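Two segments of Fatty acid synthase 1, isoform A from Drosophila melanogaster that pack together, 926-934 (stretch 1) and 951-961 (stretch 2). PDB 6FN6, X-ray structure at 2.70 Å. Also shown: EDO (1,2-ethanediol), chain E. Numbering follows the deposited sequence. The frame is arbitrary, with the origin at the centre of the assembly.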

# COMPACT_ATOMS: atom_id res chain seq x y z
N SER A 926 -47.25 29.21 4.07
CA SER A 926 -46.72 29.26 5.42
C SER A 926 -47.44 28.24 6.29
O SER A 926 -48.55 27.81 5.97
N TYR A 927 -46.80 27.84 7.38
CA TYR A 927 -47.39 26.87 8.30
C TYR A 927 -47.17 27.30 9.74
O TYR A 927 -46.04 27.38 10.22
N ILE A 928 -48.29 27.58 10.40
CA ILE A 928 -48.28 28.09 11.76
C ILE A 928 -48.37 26.93 12.73
O ILE A 928 -49.26 26.09 12.62
N LEU A 929 -47.43 26.87 13.67
CA LEU A 929 -47.46 25.87 14.72
C LEU A 929 -47.59 26.54 16.08
O LEU A 929 -46.62 27.10 16.59
N VAL A 930 -48.79 26.50 16.64
CA VAL A 930 -49.04 27.09 17.95
C VAL A 930 -48.37 26.20 19.00
O VAL A 930 -48.67 25.01 19.09
N GLY A 931 -47.50 26.80 19.80
CA GLY A 931 -46.65 26.04 20.70
C GLY A 931 -45.61 25.28 19.91
O GLY A 931 -45.29 24.13 20.21
N GLY A 932 -45.07 25.94 18.89
CA GLY A 932 -44.20 25.28 17.94
C GLY A 932 -42.78 25.00 18.42
O GLY A 932 -42.08 24.22 17.79
N LEU A 933 -42.37 25.62 19.52
CA LEU A 933 -41.00 25.46 20.00
C LEU A 933 -40.88 24.40 21.09
O LEU A 933 -39.79 24.13 21.60
N GLY A 934 -42.01 23.78 21.45
CA GLY A 934 -41.98 22.66 22.37
C GLY A 934 -41.38 21.44 21.69
O GLY A 934 -41.10 21.47 20.49
N TYR A 951 -41.79 27.95 4.64
CA TYR A 951 -42.16 29.10 5.46
C TYR A 951 -42.80 28.61 6.76
O TYR A 951 -43.87 28.00 6.74
N ILE A 952 -42.11 28.86 7.87
CA ILE A 952 -42.54 28.35 9.16
C ILE A 952 -42.77 29.49 10.14
O ILE A 952 -41.95 30.40 10.27
N VAL A 953 -43.91 29.44 10.83
CA VAL A 953 -44.20 30.38 11.90
C VAL A 953 -44.42 29.62 13.20
O VAL A 953 -45.31 28.77 13.29
N LEU A 954 -43.62 29.93 14.20
CA LEU A 954 -43.73 29.29 15.51
C LEU A 954 -44.16 30.32 16.55
O LEU A 954 -43.51 31.36 16.71
N THR A 955 -45.24 30.03 17.27
CA THR A 955 -45.69 30.91 18.33
C THR A 955 -45.14 30.43 19.66
O THR A 955 -45.31 29.27 20.02
N SER A 956 -44.46 31.32 20.37
CA SER A 956 -43.92 31.01 21.69
C SER A 956 -43.87 32.26 22.56
O SER A 956 -43.28 33.27 22.17
N ARG A 957 -44.48 32.18 23.73
CA ARG A 957 -44.50 33.31 24.64
C ARG A 957 -43.11 33.58 25.22
O ARG A 957 -42.69 34.73 25.33
N SER A 958 -42.41 32.51 25.58
CA SER A 958 -41.09 32.64 26.19
C SER A 958 -40.00 32.84 25.14
O SER A 958 -38.94 33.40 25.44
N GLY A 959 -40.25 32.39 23.92
CA GLY A 959 -39.26 32.48 22.86
C GLY A 959 -38.24 31.36 22.93
O GLY A 959 -38.46 30.36 23.61
N VAL A 960 -37.13 31.53 22.23
CA VAL A 960 -36.05 30.54 22.26
C VAL A 960 -35.49 30.43 23.67
O VAL A 960 -35.06 31.42 24.25
N LYS A 961 -35.50 29.22 24.21
CA LYS A 961 -35.09 28.97 25.58
C LYS A 961 -33.91 28.00 25.63
O LYS A 961 -33.01 28.15 26.45

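Two neighbouring parallel β-strands, 926-930 and 951-955, are joined by backbone hydrogen bonds, and their side chains pack in pairs on the two faces of the sheet. The strands run at 20° to each other, and the contact buries 669 Å² in all.

The ladder comes first, because it sets which side chains meet. Tyr 927 N donates to Tyr 951 O at 3.0 Å, and Val 953 N donates to Tyr 927 O at 3.0 Å. Leu 929 N then donates to Val 953 O at 2.9 Å. The last rung of the strand pair is weak, Thr 955 N to Leu 929 O at 3.3 Å. This register places Tyr 927, Leu 929, Ile 952 and Leu 954 on one face, and Ile 928, Val 930, Val 953 and Thr 955 on the other.

On the first face the packing is apolar. Tyr 927 has chi1 m, and its CB lies 4.3 Å from CD1 of Ile 952, whose rotamer is m, m. The Tyr 927 hydroxyl finds its partner elsewhere in the structure. Leu 929 (m, p) touches both aliphatic neighbours. Its CD1 is 4.5 Å from Ile 952 CG2, and its CB is 3.9 Å from Leu 954 CD2. Leu 954 is m, t. Its CD2 also sits 3.9 Å from Gly 932 CA. A CB on Gly 932 would point toward the second stretch and clash with that methyl, so the absence of a side chain leaves room for Leu 954.

Leu 933, in the second of two overlapping turns, has the largest covered area of any residue in the contact. Its CA-to-CB bond points sideways, but the m, t rotamer brings its end nearer. Leu 933 CD2 meets Leu 954 CD1 at 3.5 Å. Leu 933 CD1 lies 3.6 Å from Ser 956 CB and 4.4 Å from Val 960 CG2. The CA-to-CB bond of Ser 956 points toward the first stretch, and its chi1 is t. Its OG accepts a hydrogen bond from Gly 959 N at 3.1 Å, within its own stretch.

The other face is apolar at first and becomes polar at the end. Ile 928 (m, t) places CG1 4.1 Å from CB of Val 953, which has chi1 t. Val 930, also t, brings CG1 to 3.6 Å from Thr 955 OG1. Thr 955 takes rotamer p, and its OG1 accepts a hydrogen bond from Gly 931 N at 3.1 Å. The same Gly 931 N makes a weak bond to Thr 955 O at 3.3 Å. Side chain and carbonyl of one threonine thus both hold the start of the loop.

A water extends this link. Its oxygen lies 3.1 Å from Leu 933 N, from which it accepts, and 3.4 Å from Thr 955 O, to which the water donates weakly. A 1,2-ethanediol, probably from the crystallisation liquor, also binds here. Arg 957 N donates to its O1 at 3.1 Å. Its O2 makes weak hydrogen bonds with Thr 955 O and Thr 955 OG1, both at 3.4 Å. The Arg 957 side chain stays out of reach of the first stretch.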

# COMPACT_ATOMS: atom_id res chain seq x y z
CB SER A 926 -46.86 30.66 6.02
OG SER A 926 -48.21 31.09 6.01
CB TYR A 927 -46.82 25.48 8.03
CG TYR A 927 -47.19 24.99 6.65
CD1 TYR A 927 -48.40 24.35 6.43
CD2 TYR A 927 -46.35 25.22 5.57
CE1 TYR A 927 -48.75 23.93 5.16
CE2 TYR A 927 -46.70 24.80 4.30
CZ TYR A 927 -47.90 24.16 4.10
OH TYR A 927 -48.24 23.75 2.83
CB ILE A 928 -49.44 29.08 11.99
CG1 ILE A 928 -49.36 30.22 10.98
CG2 ILE A 928 -49.41 29.62 13.41
CD1 ILE A 928 -50.64 31.02 10.88
CB LEU A 929 -46.21 24.99 14.68
CG LEU A 929 -46.11 24.02 13.50
CD1 LEU A 929 -45.62 24.72 12.24
CD2 LEU A 929 -45.20 22.86 13.84
CB VAL A 930 -50.54 27.25 18.23
CG1 VAL A 930 -50.76 27.95 19.57
CG2 VAL A 930 -51.21 28.03 17.11
CB LEU A 933 -40.46 26.80 20.52
CG LEU A 933 -39.98 27.81 19.48
CD1 LEU A 933 -39.48 29.07 20.16
CD2 LEU A 933 -38.89 27.24 18.58
CB TYR A 951 -43.13 30.02 4.71
CG TYR A 951 -42.54 30.66 3.47
CD1 TYR A 951 -42.68 30.06 2.23
CD2 TYR A 951 -41.85 31.86 3.55
CE1 TYR A 951 -42.15 30.64 1.09
CE2 TYR A 951 -41.32 32.45 2.41
CZ TYR A 951 -41.47 31.83 1.19
OH TYR A 951 -40.94 32.41 0.06
CB ILE A 952 -41.50 27.36 9.73
CG1 ILE A 952 -41.36 26.14 8.82
CG2 ILE A 952 -41.86 26.94 11.16
CD1 ILE A 952 -42.59 25.26 8.73
CB VAL A 953 -45.42 31.25 11.56
CG1 VAL A 953 -45.67 32.27 12.66
CG2 VAL A 953 -45.23 31.94 10.22
CB LEU A 954 -42.40 28.65 15.92
CG LEU A 954 -41.74 27.72 14.91
CD1 LEU A 954 -40.36 27.30 15.41
CD2 LEU A 954 -42.59 26.49 14.64
CB THR A 955 -47.23 31.00 18.42
OG1 THR A 955 -47.76 29.80 19.00
CG2 THR A 955 -47.84 31.21 17.04
CB SER A 956 -42.52 30.40 21.57
OG SER A 956 -42.01 30.03 22.84
CB ARG A 957 -45.51 33.06 25.77
CG ARG A 957 -46.94 32.83 25.28
CD ARG A 957 -47.44 33.96 24.39
NE ARG A 957 -47.31 35.27 25.02
CZ ARG A 957 -48.19 35.81 25.85
NH1 ARG A 957 -49.31 35.16 26.17
NH2 ARG A 957 -47.97 37.02 26.36
CB SER A 958 -40.77 31.41 27.04
OG SER A 958 -40.97 30.21 26.30
CB VAL A 960 -34.94 30.90 21.25
CG1 VAL A 960 -33.83 29.85 21.28
CG2 VAL A 960 -35.50 31.02 19.85
CB LYS A 961 -36.25 28.41 26.41
CG LYS A 961 -35.89 28.03 27.84
CD LYS A 961 -37.04 27.31 28.55
CE LYS A 961 -36.59 26.74 29.89
NZ LYS A 961 -37.64 25.88 30.51
C1 EDO E . -46.39 28.49 23.64
O1 EDO E . -45.93 29.51 24.52
C2 EDO E . -47.73 28.91 23.05
O2 EDO E . -47.59 30.18 22.40
O HOH W 1 -43.82 26.87 21.96